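PDB 4Z6M: homoprotocatechuate 2,3-dioxygenase from Brevibacterium fuscum, which catalyses ring opening of homoprotocatechuate with molecular oxygen at a non-haem Fe(II) site, as an extradiol-type dioxygenase of the glyoxalase/bleomycin-resistance superfamily. Local coordinates for residues D14-C18 with R195-D201; A19-V25 with H62-K68; M77-T83 with F124-F130. The protein carries 1 engineered substitution. The contacts are given in a common frame with arbitrary orientation. Numbering follows the deposited sequence.

In the fold
All three contacts are largely buried, but they join different things. Contacts 2 and 3 lie in one mixed sheet and pair its strands in parallel: contact 2 sets 15-25 beside 64-68, contact 3 sets 73-81 beside 125-129. Since 15-25 and 73-81 are themselves neighbours, the two meet directly, with Tyr20 OH 2.6 Å from Glu127 OE2. Contact 1 takes the beginning of the same strand 15-25 and ties it to a loop of the second, iron-binding sheet, so charged side chains replace regular backbone pairing. It also touches contact 3 through the Asp14 to Arg82 salt bridge. Contacts 1 and 3 both reach the second subunit; contact 2 touches no other chain.

Contact 1 (D14-C18 with R195-D201). Engineered in segment 195-201: Gln200 (natural residue His).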
loop_
_atom_site.group_PDB
_atom_site.type_symbol
_atom_site.label_atom_id
_atom_site.label_comp_id
_atom_site.label_asym_id
_atom_site.label_seq_id
_atom_site.Cartn_x
_atom_site.Cartn_y
_atom_site.Cartn_z
ATOM N N ASP A 14 1.960 38.022 -1.602
ATOM C CA ASP A 14 2.619 36.792 -1.182
ATOM C C ASP A 14 1.568 35.710 -1.144
ATOM O O ASP A 14 0.795 35.609 -0.179
ATOM C CB ASP A 14 3.291 36.983 0.185
ATOM C CG ASP A 14 4.039 35.752 0.654
ATOM O OD1 ASP A 14 3.875 34.694 0.006
ATOM O OD2 ASP A 14 4.758 35.826 1.686
ATOM N N ILE A 15 1.568 34.874 -2.173
ATOM C CA ILE A 15 0.604 33.790 -2.296
ATOM C C ILE A 15 1.147 32.554 -1.569
ATOM O O ILE A 15 2.277 32.112 -1.823
ATOM C CB ILE A 15 0.323 33.471 -3.768
ATOM C CG1 ILE A 15 -0.329 34.680 -4.470
ATOM C CG2 ILE A 15 -0.522 32.210 -3.907
ATOM C CD1 ILE A 15 -0.135 34.664 -5.981
ATOM N N LEU A 16 0.322 31.971 -0.703
ATOM C CA LEU A 16 0.695 30.737 -0.004
ATOM C C LEU A 16 0.510 29.476 -0.852
ATOM O O LEU A 16 1.388 28.605 -0.881
ATOM C CB LEU A 16 -0.131 30.601 1.265
ATOM C CG LEU A 16 0.005 31.685 2.326
ATOM C CD1 LEU A 16 -1.108 31.530 3.357
ATOM C CD2 LEU A 16 1.397 31.605 2.959
ATOM N N ARG A 17 -0.661 29.344 -1.466
ATOM C CA ARG A 17 -1.109 28.072 -2.036
ATOM C C ARG A 17 -2.438 28.271 -2.706
ATOM O O ARG A 17 -3.187 29.198 -2.367
ATOM C CB ARG A 17 -1.268 26.970 -0.978
ATOM C CG ARG A 17 -2.189 27.351 0.181
ATOM C CD ARG A 17 -2.640 26.115 0.924
ATOM N NE ARG A 17 -3.417 26.395 2.130
ATOM C CZ ARG A 17 -4.421 25.637 2.570
ATOM N NH1 ARG A 17 -5.028 25.936 3.709
ATOM N NH2 ARG A 17 -4.811 24.575 1.890
ATOM N N CYS A 18 -2.773 27.353 -3.598
ATOM C CA CYS A 18 -4.167 27.158 -3.957
ATOM C C CYS A 18 -4.976 26.784 -2.725
ATOM O O CYS A 18 -4.488 26.099 -1.826
ATOM C CB CYS A 18 -4.326 26.108 -5.044
ATOM S SG CYS A 18 -3.842 24.440 -4.602
ATOM N N ARG A 195 3.777 27.758 -5.668
ATOM C CA ARG A 195 4.094 28.588 -4.518
ATOM C C ARG A 195 4.424 27.743 -3.297
ATOM O O ARG A 195 5.426 28.022 -2.630
ATOM C CB ARG A 195 2.947 29.551 -4.194
ATOM C CG ARG A 195 2.799 30.665 -5.224
ATOM C CD ARG A 195 3.948 31.661 -5.223
ATOM N NE ARG A 195 4.061 32.371 -3.964
ATOM C CZ ARG A 195 5.048 33.183 -3.634
ATOM N NH1 ARG A 195 6.052 33.408 -4.472
ATOM N NH2 ARG A 195 5.036 33.769 -2.453
ATOM N N LYS A 196 3.656 26.683 -3.014
ATOM C CA LYS A 196 3.770 25.957 -1.718
ATOM C C LYS A 196 4.839 24.872 -1.546
ATOM O O LYS A 196 4.923 24.252 -0.481
ATOM C CB LYS A 196 2.431 25.319 -1.342
ATOM C CG LYS A 196 2.022 24.104 -2.174
ATOM C CD LYS A 196 0.609 23.677 -1.806
ATOM C CE LYS A 196 0.154 22.461 -2.594
ATOM N NZ LYS A 196 0.153 22.762 -4.044
ATOM N N GLY A 197 5.641 24.615 -2.560
ATOM C CA GLY A 197 6.755 23.666 -2.403
ATOM C C GLY A 197 6.426 22.243 -2.820
ATOM O O GLY A 197 7.124 21.303 -2.454
ATOM N N THR A 198 5.381 22.115 -3.625
ATOM C CA THR A 198 5.084 20.926 -4.406
ATOM C C THR A 198 5.251 21.289 -5.884
ATOM O O THR A 198 5.627 22.404 -6.231
ATOM C CB THR A 198 3.657 20.404 -4.131
ATOM O OG1 THR A 198 2.695 21.331 -4.637
ATOM C CG2 THR A 198 3.406 20.167 -2.638
ATOM N N VAL A 199 4.991 20.360 -6.781
ATOM C CA VAL A 199 5.248 20.617 -8.199
ATOM C C VAL A 199 4.404 21.781 -8.739
ATOM O O VAL A 199 4.852 22.517 -9.622
ATOM C CB VAL A 199 5.100 19.347 -9.028
ATOM C CG1 VAL A 199 5.123 19.615 -10.514
ATOM C CG2 VAL A 199 6.224 18.389 -8.641
ATOM N N GLN A 200 3.188 21.954 -8.208
ATOM C CA GLN A 200 2.269 22.895 -8.780
ATOM C C GLN A 200 1.225 23.380 -7.766
ATOM O O GLN A 200 0.756 22.636 -6.911
ATOM C CB GLN A 200 1.589 22.275 -10.002
ATOM C CG GLN A 200 0.990 20.919 -9.677
ATOM C CD GLN A 200 0.475 20.203 -10.882
ATOM O OE1 GLN A 200 -0.146 20.813 -11.759
ATOM N NE2 GLN A 200 0.717 18.895 -10.950
ATOM N N ASP A 201 0.870 24.658 -7.924
ATOM C CA ASP A 201 -0.384 25.214 -7.420
ATOM C C ASP A 201 -1.347 25.564 -8.531
ATOM O O ASP A 201 -2.565 25.437 -8.368
ATOM C CB ASP A 201 -0.142 26.448 -6.548
ATOM C CG ASP A 201 0.362 26.070 -5.172
ATOM O OD1 ASP A 201 -0.483 25.538 -4.368
ATOM O OD2 ASP A 201 1.578 26.287 -4.899
HETATM O O HOH W 1 3.908 29.205 0.046
#
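Arg195 gives up the most surface here, 88 Å², by folding its side chain (chi1 to chi3 all m) along the start of strand 15-25. Arg195 NE donates to Ile15 O at 2.8 Å, while Arg195 NH2 forms a salt bridge to Asp14 OD1 at 2.9 Å, whose hydrogen bond is weak in angle. The aliphatic part packs too, Arg195 CG resting on Ile15 CG2 at 3.9 Å. Cys18 and Asp201 make the second attachment: Cys18 N donates to Asp201 OD1 at 3.0 Å, and Cys18 SG lies 3.5 Å from that same oxygen. The other oxygen, Asp201 OD2, receives Arg195 N and Lys196 N, both at 2.8 Å, which closes the loop on itself. Lys196 NZ bridges to Asp201 OD1 at 2.9 Å and also reaches Asp154 O, next to the iron ligand His155. One carboxylate thus shapes the loop and fastens it to the other sheet, so this loop is held to strand 15-25 mainly by directional polar bonds, with Asp201 the buried charge at their centre.

Contact 2 (A19-V25 with H62-K68); sequences AYAELVV and HNLVLTK
Build two extended, parallel strands, 19-25 and 64-68, axes 4.5 Å apart at closest and crossing at -31°. They are the first and last strands of a beta-alpha-beta-beta-beta unit in the N-terminal glyoxalase-type sheet. The register runs in step from Ala21 with Leu64 to Val25 with Lys68. Backbone bonds alternate: Ala21 N to Asn63 O 3.2 Å, Val65 N to Ala21 O 2.9 Å, Leu23 N to Val65 O 2.8 Å, Thr67 N to Leu23 O 2.9 Å, Val25 N to Thr67 O 2.9 Å. On one face, Leu64 (chi1 t, chi2 p) swings CD1 to 3.9 Å from Leu23 CD1, filling the hollow beside small Ala21; Leu66 CD2 fits between Leu23 CB (4.4 Å) and Val25 CG1 (4.3 Å). On the other, extended Glu22 accepts through OE2 from Thr67 OG1 at 2.7 Å, and OE1 salt-bridges Arg117. Classic bulges set Ala19 and Tyr20 opposite Ala78, Asn63 and Leu64 opposite Leu53. Here the His62 edge meets the Tyr20 face, T-shaped (both chi1 p), centroids 4.4 Å apart. Asn63 ND2 donates to Ala19 O at 3.0 Å; OD1 bonds Ser55. The leucines and Val25 thus offer helix 28-38 an apolar surface; the opposite face mixes Val24 and Val65 with the Glu22-Thr67-Arg117 polar group.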
loop_
_atom_site.group_PDB
_atom_site.type_symbol
_atom_site.label_atom_id
_atom_site.label_comp_id
_atom_site.label_asym_id
_atom_site.label_seq_id
_atom_site.Cartn_x
_atom_site.Cartn_y
_atom_site.Cartn_z
ATOM N N ALA A 19 -6.201 27.276 -2.665
ATOM C CA ALA A 19 -7.024 27.071 -1.458
ATOM C C ALA A 19 -8.409 26.504 -1.708
ATOM O O ALA A 19 -8.848 25.621 -0.979
ATOM C CB ALA A 19 -7.144 28.347 -0.660
ATOM N N TYR A 20 -9.138 27.034 -2.694
ATOM C CA TYR A 20 -10.430 26.435 -3.040
ATOM C C TYR A 20 -10.827 26.852 -4.432
ATOM O O TYR A 20 -10.322 27.849 -4.950
ATOM C CB TYR A 20 -11.546 26.792 -2.015
ATOM C CG TYR A 20 -12.135 28.195 -2.133
ATOM C CD1 TYR A 20 -11.607 29.253 -1.413
ATOM C CD2 TYR A 20 -13.244 28.439 -2.936
ATOM C CE1 TYR A 20 -12.149 30.535 -1.501
ATOM C CE2 TYR A 20 -13.782 29.714 -3.030
ATOM C CZ TYR A 20 -13.227 30.760 -2.333
ATOM O OH TYR A 20 -13.796 32.016 -2.468
ATOM N N ALA A 21 -11.734 26.076 -5.025
ATOM C CA ALA A 21 -12.436 26.504 -6.231
ATOM C C ALA A 21 -13.926 26.603 -5.940
ATOM O O ALA A 21 -14.471 25.811 -5.188
ATOM C CB ALA A 21 -12.199 25.564 -7.395
ATOM N N GLU A 22 -14.576 27.560 -6.603
ATOM C CA GLU A 22 -16.038 27.640 -6.650
ATOM C C GLU A 22 -16.476 27.234 -8.057
ATOM O O GLU A 22 -16.108 27.899 -9.041
ATOM C CB GLU A 22 -16.521 29.064 -6.320
ATOM C CG GLU A 22 -18.037 29.137 -6.277
ATOM C CD GLU A 22 -18.609 30.503 -5.949
ATOM O OE1 GLU A 22 -17.851 31.504 -5.866
ATOM O OE2 GLU A 22 -19.850 30.554 -5.721
ATOM N N LEU A 23 -17.187 26.112 -8.140
ATOM C CA LEU A 23 -17.748 25.584 -9.368
ATOM C C LEU A 23 -19.244 25.806 -9.391
ATOM O O LEU A 23 -19.933 25.463 -8.433
ATOM C CB LEU A 23 -17.457 24.087 -9.502
ATOM C CG LEU A 23 -15.985 23.664 -9.540
ATOM C CD1 LEU A 23 -15.908 22.146 -9.602
ATOM C CD2 LEU A 23 -15.235 24.274 -10.709
ATOM N N VAL A 24 -19.749 26.306 -10.520
ATOM C CA VAL A 24 -21.181 26.324 -10.760
ATOM C C VAL A 24 -21.580 24.978 -11.320
ATOM O O VAL A 24 -20.935 24.440 -12.231
ATOM C CB VAL A 24 -21.607 27.475 -11.695
ATOM C CG1 VAL A 24 -23.105 27.432 -11.933
ATOM C CG2 VAL A 24 -21.203 28.814 -11.082
ATOM N N VAL A 25 -22.627 24.421 -10.728
ATOM C CA VAL A 25 -23.192 23.118 -11.101
ATOM C C VAL A 25 -24.678 23.277 -11.399
ATOM O O VAL A 25 -25.308 24.191 -10.889
ATOM C CB VAL A 25 -22.969 22.063 -9.995
ATOM C CG1 VAL A 25 -21.479 21.913 -9.728
ATOM C CG2 VAL A 25 -23.732 22.416 -8.716
ATOM N N HIS A 62 -13.173 25.542 3.590
ATOM C CA HIS A 62 -13.505 24.664 2.485
ATOM C C HIS A 62 -12.393 24.667 1.436
ATOM O O HIS A 62 -11.575 25.582 1.377
ATOM C CB HIS A 62 -14.809 25.084 1.836
ATOM C CG HIS A 62 -14.802 26.507 1.386
ATOM N ND1 HIS A 62 -15.378 27.519 2.118
ATOM C CD2 HIS A 62 -14.264 27.093 0.293
ATOM C CE1 HIS A 62 -15.195 28.664 1.496
ATOM N NE2 HIS A 62 -14.512 28.435 0.389
ATOM N N ASN A 63 -12.423 23.631 0.615
ATOM C CA ASN A 63 -11.597 23.515 -0.589
ATOM C C ASN A 63 -12.419 23.565 -1.877
ATOM O O ASN A 63 -11.841 23.676 -2.975
ATOM C CB ASN A 63 -10.801 22.226 -0.594
ATOM C CG ASN A 63 -9.826 22.114 0.559
ATOM O OD1 ASN A 63 -9.869 21.133 1.317
ATOM N ND2 ASN A 63 -8.949 23.092 0.702
ATOM N N LEU A 64 -13.740 23.427 -1.765
ATOM C CA LEU A 64 -14.585 23.347 -2.943
ATOM C C LEU A 64 -15.954 23.889 -2.563
ATOM O O LEU A 64 -16.536 23.459 -1.572
ATOM C CB LEU A 64 -14.685 21.914 -3.452
ATOM C CG LEU A 64 -15.407 21.665 -4.757
ATOM C CD1 LEU A 64 -14.697 22.346 -5.925
ATOM C CD2 LEU A 64 -15.506 20.172 -5.023
ATOM N N VAL A 65 -16.448 24.852 -3.338
ATOM C CA VAL A 65 -17.811 25.352 -3.206
ATOM C C VAL A 65 -18.555 24.970 -4.469
ATOM O O VAL A 65 -18.137 25.329 -5.581
ATOM C CB VAL A 65 -17.856 26.882 -3.007
ATOM C CG1 VAL A 65 -19.297 27.323 -2.750
ATOM C CG2 VAL A 65 -16.971 27.283 -1.849
ATOM N N LEU A 66 -19.653 24.240 -4.310
ATOM C CA LEU A 66 -20.547 23.925 -5.420
ATOM C C LEU A 66 -21.720 24.895 -5.326
ATOM O O LEU A 66 -22.420 24.932 -4.310
ATOM C CB LEU A 66 -21.057 22.491 -5.333
ATOM C CG LEU A 66 -19.995 21.409 -5.156
ATOM C CD1 LEU A 66 -20.664 20.052 -4.994
ATOM C CD2 LEU A 66 -18.990 21.433 -6.303
ATOM N N THR A 67 -21.924 25.692 -6.377
ATOM C CA THR A 67 -22.965 26.725 -6.402
ATOM C C THR A 67 -23.932 26.388 -7.521
ATOM O O THR A 67 -23.531 26.254 -8.662
ATOM C CB THR A 67 -22.346 28.118 -6.589
ATOM O OG1 THR A 67 -21.534 28.441 -5.462
ATOM C CG2 THR A 67 -23.408 29.187 -6.773
ATOM N N LYS A 68 -25.216 26.294 -7.208
ATOM C CA LYS A 68 -26.222 26.035 -8.213
ATOM C C LYS A 68 -26.306 27.229 -9.171
ATOM O O LYS A 68 -26.329 28.377 -8.741
ATOM C CB LYS A 68 -27.578 25.832 -7.538
ATOM C CG LYS A 68 -28.734 25.496 -8.464
ATOM C CD LYS A 68 -30.015 25.440 -7.630
ATOM C CE LYS A 68 -31.252 25.430 -8.511
ATOM N NZ LYS A 68 -31.166 24.390 -9.580
#

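Contact 3 (M77-T83 with F124-F130)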
loop_
_atom_site.group_PDB
_atom_site.type_symbol
_atom_site.label_atom_id
_atom_site.label_comp_id
_atom_site.label_asym_id
_atom_site.label_seq_id
_atom_site.Cartn_x
_atom_site.Cartn_y
_atom_site.Cartn_z
ATOM N N MET A 77 -11.264 30.624 -8.867
ATOM C CA MET A 77 -10.162 29.829 -8.340
ATOM C C MET A 77 -9.406 30.684 -7.357
ATOM O O MET A 77 -8.966 31.781 -7.689
ATOM C CB MET A 77 -9.277 29.287 -9.483
ATOM C CG MET A 77 -8.899 30.261 -10.543
ATOM S SD MET A 77 -8.303 29.512 -12.089
ATOM C CE MET A 77 -7.383 28.248 -11.536
ATOM N N ALA A 78 -9.343 30.217 -6.101
ATOM C CA ALA A 78 -8.915 31.043 -4.986
ATOM C C ALA A 78 -7.579 30.590 -4.460
ATOM O O ALA A 78 -7.349 29.381 -4.248
ATOM C CB ALA A 78 -9.944 31.010 -3.858
ATOM N N PHE A 79 -6.721 31.579 -4.198
ATOM C CA PHE A 79 -5.425 31.386 -3.572
ATOM C C PHE A 79 -5.408 32.124 -2.249
ATOM O O PHE A 79 -5.874 33.259 -2.160
ATOM C CB PHE A 79 -4.329 31.959 -4.463
ATOM C CG PHE A 79 -4.265 31.321 -5.817
ATOM C CD1 PHE A 79 -3.507 30.196 -6.035
ATOM C CD2 PHE A 79 -4.987 31.838 -6.885
ATOM C CE1 PHE A 79 -3.447 29.591 -7.282
ATOM C CE2 PHE A 79 -4.935 31.243 -8.152
ATOM C CZ PHE A 79 -4.171 30.106 -8.343
ATOM N N ARG A 80 -4.906 31.457 -1.208
ATOM C CA ARG A 80 -4.699 32.127 0.066
ATOM C C ARG A 80 -3.379 32.881 0.059
ATOM O O ARG A 80 -2.377 32.385 -0.462
ATOM C CB ARG A 80 -4.776 31.149 1.224
ATOM C CG ARG A 80 -5.035 31.834 2.551
ATOM C CD ARG A 80 -5.223 30.889 3.717
ATOM N NE ARG A 80 -5.661 31.637 4.870
ATOM C CZ ARG A 80 -5.455 31.313 6.138
ATOM N NH1 ARG A 80 -4.829 30.200 6.484
ATOM N NH2 ARG A 80 -5.879 32.133 7.075
ATOM N N VAL A 81 -3.408 34.086 0.607
ATOM C CA VAL A 81 -2.232 34.930 0.750
ATOM C C VAL A 81 -1.774 35.004 2.206
ATOM O O VAL A 81 -2.505 34.609 3.125
ATOM C CB VAL A 81 -2.459 36.334 0.165
ATOM C CG1 VAL A 81 -2.752 36.236 -1.297
ATOM C CG2 VAL A 81 -3.566 37.094 0.886
ATOM N N ARG A 82 -0.555 35.477 2.418
ATOM C CA ARG A 82 0.102 35.291 3.723
ATOM C C ARG A 82 -0.487 36.161 4.824
ATOM O O ARG A 82 -0.549 35.728 5.967
ATOM C CB ARG A 82 1.596 35.549 3.622
ATOM C CG ARG A 82 2.341 35.253 4.925
ATOM C CD ARG A 82 3.845 35.279 4.766
ATOM N NE ARG A 82 4.289 34.148 3.963
ATOM C CZ ARG A 82 4.421 32.900 4.422
ATOM N NH1 ARG A 82 4.213 32.612 5.703
ATOM N NH2 ARG A 82 4.824 31.939 3.599
ATOM N N THR A 83 -0.913 37.379 4.485
ATOM C CA THR A 83 -1.359 38.349 5.498
ATOM C C THR A 83 -2.558 39.114 4.957
ATOM O O THR A 83 -2.768 39.185 3.734
ATOM C CB THR A 83 -0.272 39.388 5.844
ATOM O OG1 THR A 83 -0.027 40.220 4.713
ATOM C CG2 THR A 83 1.018 38.745 6.262
ATOM N N PHE A 124 -9.177 34.601 -16.391
ATOM C CA PHE A 124 -9.587 33.696 -15.328
ATOM C C PHE A 124 -10.033 34.469 -14.098
ATOM O O PHE A 124 -9.450 35.490 -13.749
ATOM C CB PHE A 124 -8.466 32.725 -14.954
ATOM C CG PHE A 124 -8.252 31.661 -15.963
ATOM C CD1 PHE A 124 -7.414 31.890 -17.037
ATOM C CD2 PHE A 124 -8.890 30.439 -15.865
ATOM C CE1 PHE A 124 -7.220 30.913 -17.992
ATOM C CE2 PHE A 124 -8.706 29.465 -16.822
ATOM C CZ PHE A 124 -7.851 29.700 -17.880
ATOM N N PRO A 125 -11.058 33.944 -13.407
ATOM C CA PRO A 125 -11.563 34.561 -12.185
ATOM C C PRO A 125 -10.723 34.068 -11.011
ATOM O O PRO A 125 -11.002 33.004 -10.439
ATOM C CB PRO A 125 -13.008 34.074 -12.120
ATOM C CG PRO A 125 -12.996 32.764 -12.814
ATOM C CD PRO A 125 -11.930 32.853 -13.880
ATOM N N TYR A 126 -9.715 34.839 -10.654
ATOM C CA TYR A 126 -8.884 34.542 -9.488
ATOM C C TYR A 126 -9.458 35.216 -8.250
ATOM O O TYR A 126 -9.935 36.350 -8.331
ATOM C CB TYR A 126 -7.457 35.035 -9.704
ATOM C CG TYR A 126 -6.495 34.133 -10.460
ATOM C CD1 TYR A 126 -6.901 32.995 -11.156
ATOM C CD2 TYR A 126 -5.142 34.406 -10.406
ATOM C CE1 TYR A 126 -5.960 32.162 -11.777
ATOM C CE2 TYR A 126 -4.205 33.590 -11.029
ATOM C CZ TYR A 126 -4.618 32.473 -11.719
ATOM O OH TYR A 126 -3.683 31.647 -12.295
ATOM N N GLU A 127 -9.379 34.533 -7.096
ATOM C CA GLU A 127 -9.624 35.175 -5.807
ATOM C C GLU A 127 -8.358 35.124 -4.948
ATOM O O GLU A 127 -7.650 34.124 -4.951
ATOM C CB GLU A 127 -10.771 34.507 -5.036
ATOM C CG GLU A 127 -11.070 35.202 -3.703
ATOM C CD GLU A 127 -12.232 34.585 -2.944
ATOM O OE1 GLU A 127 -13.417 34.905 -3.274
ATOM O OE2 GLU A 127 -11.959 33.773 -2.030
ATOM N N PHE A 128 -8.113 36.198 -4.211
ATOM C CA PHE A 128 -7.090 36.262 -3.184
ATOM C C PHE A 128 -7.751 36.639 -1.873
ATOM O O PHE A 128 -8.542 37.594 -1.802
ATOM C CB PHE A 128 -6.045 37.297 -3.554
ATOM C CG PHE A 128 -5.375 37.006 -4.859
ATOM C CD1 PHE A 128 -4.293 36.143 -4.905
ATOM C CD2 PHE A 128 -5.894 37.500 -6.049
ATOM C CE1 PHE A 128 -3.701 35.815 -6.109
ATOM C CE2 PHE A 128 -5.303 37.181 -7.259
ATOM C CZ PHE A 128 -4.203 36.343 -7.287
ATOM N N PHE A 129 -7.422 35.886 -0.833
ATOM C CA PHE A 129 -7.986 36.135 0.505
ATOM C C PHE A 129 -6.960 35.688 1.542
ATOM O O PHE A 129 -6.130 34.810 1.246
ATOM C CB PHE A 129 -9.305 35.380 0.704
ATOM C CG PHE A 129 -9.116 33.895 0.884
ATOM C CD1 PHE A 129 -9.046 33.066 -0.216
ATOM C CD2 PHE A 129 -8.909 33.351 2.154
ATOM C CE1 PHE A 129 -8.794 31.710 -0.059
ATOM C CE2 PHE A 129 -8.670 31.992 2.312
ATOM C CZ PHE A 129 -8.617 31.177 1.210
ATOM N N PHE A 130 -7.034 36.280 2.735
ATOM C CA PHE A 130 -6.363 35.749 3.926
ATOM C C PHE A 130 -7.375 35.178 4.935
ATOM O O PHE A 130 -7.262 34.012 5.348
ATOM C CB PHE A 130 -5.497 36.804 4.613
ATOM C CG PHE A 130 -4.980 36.344 5.934
ATOM C CD1 PHE A 130 -3.900 35.489 5.994
ATOM C CD2 PHE A 130 -5.649 36.676 7.105
ATOM C CE1 PHE A 130 -3.461 35.013 7.211
ATOM C CE2 PHE A 130 -5.208 36.222 8.322
ATOM C CZ PHE A 130 -4.118 35.382 8.375
#
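Two parallel strands inside the N-terminal glyoxalase-type sheet, 77-81 and 125-129, meet here at an axis angle of 25°. Met77 N donates to Pro125 O (2.9 Å), Glu127 N to Met77 O (2.8 Å), Phe79 N to Glu127 O (2.8 Å) and Val81 N to Phe129 O (2.9 Å); Phe129 N to Phe79 O, at 3.3 Å, is weak. On the face of Met77 and Phe79, the edge of Phe79 meets the face of Tyr126, centroids 5.0 Å apart, and Met77 SD makes Met-aromatic contacts with Phe124 and Tyr126. The other face carries Ala78 and Arg80, whose CA sits over the Phe129 ring in a CH-pi contact. Just past strand 125-129, Phe130 O accepts from both Arg80 NE and NH2 at 2.9 Å, and the guanidinium makes an off-centre cation-pi contact with the Phe130 ring; Asp277 and Asp279 of the second subunit bind its NH1. The pairing joins the first and last strands of a beta-alpha-beta-beta-beta module, the repeating unit of the vicinal oxygen chelate fold.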